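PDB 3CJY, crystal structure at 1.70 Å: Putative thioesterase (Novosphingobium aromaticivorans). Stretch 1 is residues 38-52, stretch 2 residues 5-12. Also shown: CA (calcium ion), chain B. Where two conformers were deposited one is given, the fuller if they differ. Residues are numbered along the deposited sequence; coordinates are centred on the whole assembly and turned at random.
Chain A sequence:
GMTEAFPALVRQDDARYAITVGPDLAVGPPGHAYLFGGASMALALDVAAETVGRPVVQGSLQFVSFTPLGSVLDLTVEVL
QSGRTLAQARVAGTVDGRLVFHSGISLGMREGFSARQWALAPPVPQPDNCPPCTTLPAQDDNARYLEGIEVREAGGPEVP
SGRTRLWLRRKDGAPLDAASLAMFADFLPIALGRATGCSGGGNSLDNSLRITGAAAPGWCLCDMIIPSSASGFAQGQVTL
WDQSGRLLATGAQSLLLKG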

# COMPACT_ATOMS: atom_id res chain seq x y z
N GLY A 38 6.31 -5.02 11.73
CA GLY A 38 4.96 -5.55 11.76
C GLY A 38 4.27 -5.32 13.08
O GLY A 38 3.04 -5.15 13.15
N ALA A 39 5.06 -5.34 14.14
CA ALA A 39 4.52 -5.09 15.50
C ALA A 39 4.15 -3.62 15.60
O ALA A 39 3.18 -3.27 16.21
CB ALA A 39 5.52 -5.45 16.60
N SER A 40 4.93 -2.77 14.98
CA SER A 40 4.62 -1.34 14.96
C SER A 40 3.26 -1.14 14.28
O SER A 40 2.41 -0.39 14.79
CB SER A 40 5.70 -0.55 14.23
OG SER A 40 6.87 -0.51 15.05
N MSE A 41 3.10 -1.77 13.13
CA MSE A 41 1.84 -1.69 12.41
C MSE A 41 0.70 -2.25 13.26
O MSE A 41 -0.34 -1.59 13.45
CB MSE A 41 1.87 -2.38 11.05
CG MSE A 41 0.47 -2.45 10.49
SE MSE A 41 -0.27 -0.68 9.94
CE MSE A 41 0.64 -0.62 8.24
N ALA A 42 0.91 -3.42 13.85
CA ALA A 42 -0.09 -4.05 14.72
C ALA A 42 -0.56 -3.12 15.82
O ALA A 42 -1.75 -2.99 16.11
CB ALA A 42 0.45 -5.33 15.32
N LEU A 43 0.40 -2.45 16.46
CA LEU A 43 0.15 -1.54 17.58
C LEU A 43 -0.60 -0.32 17.11
O LEU A 43 -1.52 0.16 17.75
CB LEU A 43 1.48 -1.17 18.26
CG LEU A 43 2.11 -2.20 19.20
CD1 LEU A 43 3.63 -2.04 19.39
CD2 LEU A 43 1.38 -2.18 20.57
N ALA A 44 -0.22 0.17 15.95
CA ALA A 44 -0.88 1.37 15.40
C ALA A 44 -2.35 1.03 15.12
O ALA A 44 -3.29 1.81 15.44
CB ALA A 44 -0.14 1.85 14.16
N LEU A 45 -2.57 -0.14 14.52
CA LEU A 45 -3.92 -0.54 14.20
C LEU A 45 -4.75 -0.84 15.42
O LEU A 45 -5.96 -0.59 15.45
CB LEU A 45 -3.92 -1.75 13.29
CG LEU A 45 -3.23 -1.65 11.93
CD1 LEU A 45 -3.29 -3.04 11.26
CD2 LEU A 45 -3.88 -0.57 11.08
N ASP A 46 -4.08 -1.35 16.45
CA ASP A 46 -4.74 -1.73 17.70
C ASP A 46 -5.27 -0.47 18.40
O ASP A 46 -6.46 -0.38 18.70
CB ASP A 46 -3.77 -2.50 18.61
CG ASP A 46 -4.47 -3.14 19.80
OD1 ASP A 46 -5.17 -4.15 19.61
OD2 ASP A 46 -4.31 -2.65 20.93
N VAL A 47 -4.41 0.52 18.55
CA VAL A 47 -4.76 1.77 19.26
C VAL A 47 -5.83 2.56 18.50
O VAL A 47 -6.71 3.19 19.10
CB VAL A 47 -3.50 2.63 19.64
CG1 VAL A 47 -2.61 1.82 20.55
CG2 VAL A 47 -2.71 3.17 18.41
N ALA A 48 -5.77 2.50 17.18
CA ALA A 48 -6.76 3.18 16.31
C ALA A 48 -8.12 2.53 16.51
O ALA A 48 -9.12 3.22 16.75
CB ALA A 48 -6.35 3.12 14.82
N ALA A 49 -8.18 1.21 16.45
CA ALA A 49 -9.46 0.50 16.61
C ALA A 49 -10.02 0.71 18.02
O ALA A 49 -11.23 0.91 18.22
CB ALA A 49 -9.28 -0.98 16.31
N GLU A 50 -9.12 0.74 18.99
CA GLU A 50 -9.52 0.87 20.41
C GLU A 50 -10.04 2.29 20.66
O GLU A 50 -11.00 2.52 21.41
CB GLU A 50 -8.30 0.52 21.29
CG GLU A 50 -8.58 -0.41 22.47
CD GLU A 50 -8.92 0.33 23.71
OE1 GLU A 50 -8.57 1.53 23.76
OE2 GLU A 50 -9.53 -0.28 24.63
N THR A 51 -9.41 3.27 20.03
CA THR A 51 -9.83 4.66 20.19
C THR A 51 -11.11 4.93 19.44
O THR A 51 -12.02 5.54 19.97
CB THR A 51 -8.76 5.62 19.68
OG1 THR A 51 -7.60 5.46 20.49
CG2 THR A 51 -9.24 7.06 19.71
N VAL A 52 -11.23 4.41 18.22
CA VAL A 52 -12.41 4.68 17.39
C VAL A 52 -13.60 3.76 17.70
O VAL A 52 -14.75 4.15 17.53
CB VAL A 52 -12.05 4.66 15.89
CG1 VAL A 52 -13.26 4.60 15.06
CG2 VAL A 52 -11.22 5.91 15.54
CA CA B . -13.03 6.80 21.65
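Stretch 2 (5-12) AFPALVRQ

Stretch 1 is helical throughout, as the unbroken series of i+4 to i backbone hydrogen bonds from Ala 42 N to Gly 38 O through Val 52 N to Ala 48 O demonstrates. Stretch 2 lies on it as an irregular segment: a type I turn from Phe 6 to Leu 9, closed by Leu 9 N to Phe 6 O at 3.0 Å, leads into extended backbone at Val 10 and Arg 11. The contacts give the direction. Phe 6 meets Ala 42 and Leu 43, Leu 9 meets Leu 43, Asp 46 and Val 47, and Arg 11 reaches Glu 50 and Thr 51, so from Phe 6 onward both chains advance the same way. Approach is by side chains: even in the nearest pairs, Leu 43 CA lies 7.8 Å from Phe 6 CA, and Asp 46 CA 7.8 Å from Ala 5 CA.

The main bump is the Phe 6 ring, and the small side chain of Ala 42 leaves room for its tip, with Ala 42 CB 3.6 Å from Phe 6 CZ. Leu 43 CD2 covers one face, 3.7 Å from the ring centroid and 12° off the normal, a CH-pi geometry. Asp 46 stands at the ring edge, its CG 4.3 Å from Phe 6 CD2.

Leu 9 fills the next hollow with both methyls: Leu 9 CD1 and Leu 9 CD2 each lie 4.0 Å from Leu 43 CD2, and Leu 9 CD2 is also 3.8 Å from Val 47 CG1 and 3.3 Å from Asp 46 OD2. Water 1 bridges the backbone and the carboxylate, accepting from Phe 6 N and donating to Asp 46 OD2, each at 3.0 Å.

Farther along, the contact becomes polar. Arg 11 NE donates to Glu 50 OE1 at 2.6 Å and 155°, within a salt bridge; the carboxylate oxygen lies near the guanidinium plane, as an in-plane N-H requires.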

# COMPACT_ATOMS: atom_id res chain seq x y z
N ALA A 5 -4.60 -8.30 22.40
CA ALA A 5 -3.46 -8.46 21.43
C ALA A 5 -2.11 -8.11 22.06
O ALA A 5 -1.12 -8.81 21.85
CB ALA A 5 -3.70 -7.65 20.13
N PHE A 6 -2.08 -7.03 22.84
CA PHE A 6 -0.85 -6.58 23.49
C PHE A 6 -1.11 -6.25 24.96
O PHE A 6 -1.44 -5.11 25.29
CB PHE A 6 -0.31 -5.32 22.81
CG PHE A 6 0.12 -5.54 21.39
CD1 PHE A 6 1.39 -5.98 21.10
CD2 PHE A 6 -0.74 -5.30 20.34
CE1 PHE A 6 1.80 -6.20 19.81
CE2 PHE A 6 -0.33 -5.51 19.03
CZ PHE A 6 0.94 -5.96 18.78
N PRO A 7 -0.98 -7.26 25.85
CA PRO A 7 -1.18 -7.12 27.30
C PRO A 7 -0.36 -5.99 27.93
O PRO A 7 -0.83 -5.30 28.84
CB PRO A 7 -0.70 -8.46 27.84
CG PRO A 7 -0.89 -9.43 26.74
CD PRO A 7 -0.70 -8.65 25.46
N ALA A 8 0.86 -5.81 27.43
CA ALA A 8 1.80 -4.80 27.96
C ALA A 8 1.45 -3.37 27.51
O ALA A 8 2.03 -2.39 27.98
CB ALA A 8 3.23 -5.15 27.57
N LEU A 9 0.48 -3.25 26.62
CA LEU A 9 0.06 -1.95 26.10
C LEU A 9 -0.78 -1.24 27.15
O LEU A 9 -1.74 -1.80 27.67
CB LEU A 9 -0.73 -2.10 24.79
CG LEU A 9 -1.11 -0.85 23.99
CD1 LEU A 9 0.08 0.03 23.65
CD2 LEU A 9 -1.84 -1.27 22.71
N VAL A 10 -0.41 -0.01 27.48
CA VAL A 10 -1.15 0.77 28.47
C VAL A 10 -1.80 1.98 27.83
O VAL A 10 -1.19 2.70 27.08
CB VAL A 10 -0.27 1.23 29.64
CG1 VAL A 10 -1.08 2.09 30.62
CG2 VAL A 10 0.30 0.04 30.38
N ARG A 11 -3.06 2.17 28.13
CA ARG A 11 -3.82 3.31 27.63
C ARG A 11 -3.84 4.42 28.67
O ARG A 11 -4.19 4.20 29.83
CB ARG A 11 -5.24 2.85 27.34
CG ARG A 11 -6.16 3.85 26.70
CD ARG A 11 -7.53 3.19 26.65
NE ARG A 11 -8.31 3.53 25.47
CZ ARG A 11 -9.11 4.59 25.38
NH1 ARG A 11 -9.24 5.42 26.40
NH2 ARG A 11 -9.77 4.80 24.25
N GLN A 12 -3.42 5.61 28.27
CA GLN A 12 -3.44 6.74 29.19
C GLN A 12 -4.82 7.38 29.04
O GLN A 12 -5.44 7.82 30.01
CB GLN A 12 -2.33 7.73 28.90
CG GLN A 12 -1.01 7.12 28.39
CD GLN A 12 -0.36 6.13 29.33
OE1 GLN A 12 -1.04 5.38 30.04
NE2 GLN A 12 0.96 6.10 29.31
O HOH W 1 -4.21 -4.93 22.84
O HOH W 2 -13.13 8.52 20.14